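PDB 3QD7: uncharacterized protein ydaL from Escherichia coli, which has DNA endonuclease activity and binds DNA, as a stand-alone small MutS-related (Smr) protein of alpha/beta/alpha fold. Local coordinates for residues N8-G13 with T105-V110. Numbering follows the deposited sequence.
Sequences NFLTTG and TEFDDV
Glu106 and Thr11 illustrate how one carboxylate can engage both the main chain and the side chain of a single residue. Followed outward, Glu106 CB points toward segment 8-13 and lies 4.4 Å from Phe9 CE2. CG stands anti to the carbonyl carbon, and the extended chain (chi2 174°) carries CD to Thr11. There OE2 accepts a 2.8 Å hydrogen bond from Thr11 OG1 through its syn lone pair. OE1, also met on its syn side, accepts a longer bond from Thr11 N (3.3 Å, 150° at the hydrogen) and touches Leu10 CD2. Beside this polar grip, the Phe9 edge meets the Phe107 face in an offset edge-to-face pair, Phe9 CZ lying 3.6 Å from Phe107 CD1 and the ring planes inclined at 68°. Leu10 CD2 reaches Phe107 CE2 at 3.8 Å. An alanine in place of Glu106 would probably leave Thr11 N and OG1 without these acceptors and segment 8-13 freer to shift. The contact joins the loop before strand 25-27 to the link, within the Smr domain, between helix 92-105 and strand 110-115; Phe107 also packs on Ile68 of helix 57-73. Two bonds should fix the carboxylate's rotation, and their donors probably help stabilise its negative charge.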
ATOM      1  N   ASN A   8      -1.930   3.227  16.236  1.00 26.06           N
ATOM      2  CA  ASN A   8      -2.422   2.980  14.883  1.00 24.16           C
ATOM      3  C   ASN A   8      -3.429   4.024  14.451  1.00 21.34           C
ATOM      4  O   ASN A   8      -4.618   3.925  14.746  1.00 22.48           O
ATOM      5  CB  ASN A   8      -3.018   1.561  14.751  1.00 23.71           C
ATOM      6  CG  ASN A   8      -3.178   1.124  13.287  1.00 26.91           C
ATOM      7  OD1 ASN A   8      -3.431   1.954  12.412  1.00 22.93           O
ATOM      8  ND2 ASN A   8      -3.025  -0.179  13.022  1.00 20.02           N
ATOM      9  N   PHE A   9      -2.936   5.012  13.715  1.00 21.74           N
ATOM     10  CA  PHE A   9      -3.746   6.141  13.257  1.00 24.28           C
ATOM     11  C   PHE A   9      -4.528   5.886  11.972  1.00 23.84           C
ATOM     12  O   PHE A   9      -5.277   6.757  11.514  1.00 30.42           O
ATOM     13  CB  PHE A   9      -2.868   7.400  13.095  1.00 23.98           C
ATOM     14  CG  PHE A   9      -1.601   7.172  12.309  1.00 22.99           C
ATOM     15  CD1 PHE A   9      -0.369   7.203  12.957  1.00 19.84           C
ATOM     16  CD2 PHE A   9      -1.640   6.945  10.910  1.00 23.59           C
ATOM     17  CE1 PHE A   9       0.821   6.994  12.242  1.00 23.36           C
ATOM     18  CE2 PHE A   9      -0.457   6.742  10.178  1.00 21.67           C
ATOM     19  CZ  PHE A   9       0.783   6.753  10.856  1.00 21.91           C
ATOM     20  N   LEU A  10      -4.365   4.713  11.378  1.00 22.16           N
ATOM     21  CA  LEU A  10      -5.124   4.360  10.165  1.00 23.74           C
ATOM     22  C   LEU A  10      -6.645   4.383  10.421  1.00 24.59           C
ATOM     23  O   LEU A  10      -7.130   3.824  11.414  1.00 23.90           O
ATOM     24  CB  LEU A  10      -4.666   2.996   9.629  1.00 16.21           C
ATOM     25  CG  LEU A  10      -3.154   2.895   9.329  1.00 19.25           C
ATOM     26  CD1 LEU A  10      -2.825   1.651   8.579  1.00 17.22           C
ATOM     27  CD2 LEU A  10      -2.666   4.098   8.516  1.00 19.18           C
ATOM     28  N   THR A  11      -7.393   5.020   9.523  1.00 24.77           N
ATOM     29  CA  THR A  11      -8.809   5.292   9.777  1.00 31.50           C
ATOM     30  C   THR A  11      -9.700   4.384   8.940  1.00 32.88           C
ATOM     31  O   THR A  11      -9.315   3.937   7.855  1.00 29.86           O
ATOM     32  CB  THR A  11      -9.200   6.795   9.504  1.00 33.52           C
ATOM     33  OG1 THR A  11      -9.024   7.096   8.118  1.00 31.56           O
ATOM     34  CG2 THR A  11      -8.379   7.783  10.379  1.00 30.53           C
ATOM     35  N   THR A  12     -10.886   4.107   9.457  1.00 32.33           N
ATOM     36  CA  THR A  12     -11.881   3.358   8.718  1.00 39.00           C
ATOM     37  C   THR A  12     -13.104   4.248   8.606  1.00 44.21           C
ATOM     38  O   THR A  12     -13.121   5.363   9.131  1.00 46.76           O
ATOM     39  CB  THR A  12     -12.259   2.037   9.419  1.00 39.58           C
ATOM     40  OG1 THR A  12     -12.799   2.328  10.706  1.00 34.94           O
ATOM     41  CG2 THR A  12     -11.054   1.142   9.597  1.00 41.42           C
ATOM     42  N   GLY A  13     -14.127   3.772   7.918  1.00 43.13           N
ATOM     43  CA  GLY A  13     -15.400   4.474   7.939  1.00 44.17           C
ATOM     44  C   GLY A  13     -15.462   5.469   6.816  1.00 40.85           C
ATOM     45  O   GLY A  13     -14.487   6.170   6.535  1.00 39.02           O
ATOM     46  N   THR A 105      -1.840   7.007   2.238  1.00 21.69           N
ATOM     47  CA  THR A 105      -1.768   8.478   2.213  1.00 22.58           C
ATOM     48  C   THR A 105      -1.664   9.073   3.631  1.00 25.36           C
ATOM     49  O   THR A 105      -1.271  10.235   3.795  1.00 27.86           O
ATOM     50  CB  THR A 105      -2.957   9.137   1.494  1.00 21.79           C
ATOM     51  OG1 THR A 105      -4.137   8.961   2.283  1.00 22.13           O
ATOM     52  CG2 THR A 105      -3.186   8.542   0.083  1.00 21.52           C
ATOM     53  N   GLU A 106      -2.005   8.280   4.646  1.00 22.21           N
ATOM     54  CA  GLU A 106      -1.984   8.752   6.050  1.00 25.59           C
ATOM     55  C   GLU A 106      -0.602   8.726   6.732  1.00 28.03           C
ATOM     56  O   GLU A 106      -0.405   9.327   7.811  1.00 26.52           O
ATOM     57  CB  GLU A 106      -3.019   7.979   6.866  1.00 24.73           C
ATOM     58  CG  GLU A 106      -4.404   8.396   6.479  1.00 24.33           C
ATOM     59  CD  GLU A 106      -5.492   7.580   7.121  1.00 29.42           C
ATOM     60  OE1 GLU A 106      -5.267   6.426   7.475  1.00 33.30           O
ATOM     61  OE2 GLU A 106      -6.614   8.087   7.231  1.00 40.07           O
ATOM     62  N   PHE A 107       0.344   8.021   6.111  1.00 24.32           N
ATOM     63  CA  PHE A 107       1.723   8.059   6.530  1.00 22.52           C
ATOM     64  C   PHE A 107       2.425   9.276   5.930  1.00 23.17           C
ATOM     65  O   PHE A 107       2.481   9.459   4.702  1.00 18.14           O
ATOM     66  CB  PHE A 107       2.449   6.776   6.096  1.00 22.46           C
ATOM     67  CG  PHE A 107       1.995   5.534   6.831  1.00 21.01           C
ATOM     68  CD1 PHE A 107       2.475   5.244   8.109  1.00 19.75           C
ATOM     69  CD2 PHE A 107       1.104   4.641   6.234  1.00 19.18           C
ATOM     70  CE1 PHE A 107       2.068   4.111   8.794  1.00 14.91           C
ATOM     71  CE2 PHE A 107       0.693   3.486   6.914  1.00 17.71           C
ATOM     72  CZ  PHE A 107       1.178   3.216   8.191  1.00 16.39           C
ATOM     73  N   ASP A 108       2.983  10.094   6.803  1.00 20.66           N
ATOM     74  CA  ASP A 108       3.877  11.165   6.389  1.00 24.54           C
ATOM     75  C   ASP A 108       5.015  10.722   5.429  1.00 23.56           C
ATOM     76  O   ASP A 108       5.384  11.473   4.529  1.00 21.03           O
ATOM     77  CB  ASP A 108       4.475  11.847   7.636  1.00 22.75           C
ATOM     78  CG  ASP A 108       4.867  13.269   7.372  1.00 32.93           C
ATOM     79  OD1 ASP A 108       4.015  14.039   6.866  1.00 33.44           O
ATOM     80  OD2 ASP A 108       6.026  13.612   7.660  1.00 33.59           O
ATOM     81  N   ASP A 109       5.546   9.506   5.604  1.00 21.74           N
ATOM     82  CA  ASP A 109       6.731   9.044   4.846  1.00 21.77           C
ATOM     83  C   ASP A 109       6.425   8.316   3.507  1.00 22.18           C
ATOM     84  O   ASP A 109       7.350   7.907   2.779  1.00 19.20           O
ATOM     85  CB  ASP A 109       7.616   8.158   5.716  1.00 21.65           C
ATOM     86  CG  ASP A 109       8.220   8.903   6.903  1.00 26.67           C
ATOM     87  OD1 ASP A 109       8.982   9.872   6.703  1.00 30.38           O
ATOM     88  OD2 ASP A 109       7.948   8.513   8.047  1.00 28.04           O
ATOM     89  N   VAL A 110       5.148   8.170   3.183  1.00 21.72           N
ATOM     90  CA  VAL A 110       4.737   7.612   1.905  1.00 26.73           C
ATOM     91  C   VAL A 110       4.750   8.742   0.859  1.00 25.49           C
ATOM     92  O   VAL A 110       4.027   9.731   0.986  1.00 25.13           O
ATOM     93  CB  VAL A 110       3.332   6.938   2.011  1.00 23.12           C
ATOM     94  CG1 VAL A 110       2.653   6.770   0.630  1.00 23.68           C
ATOM     95  CG2 VAL A 110       3.442   5.608   2.709  1.00 21.94           C
TER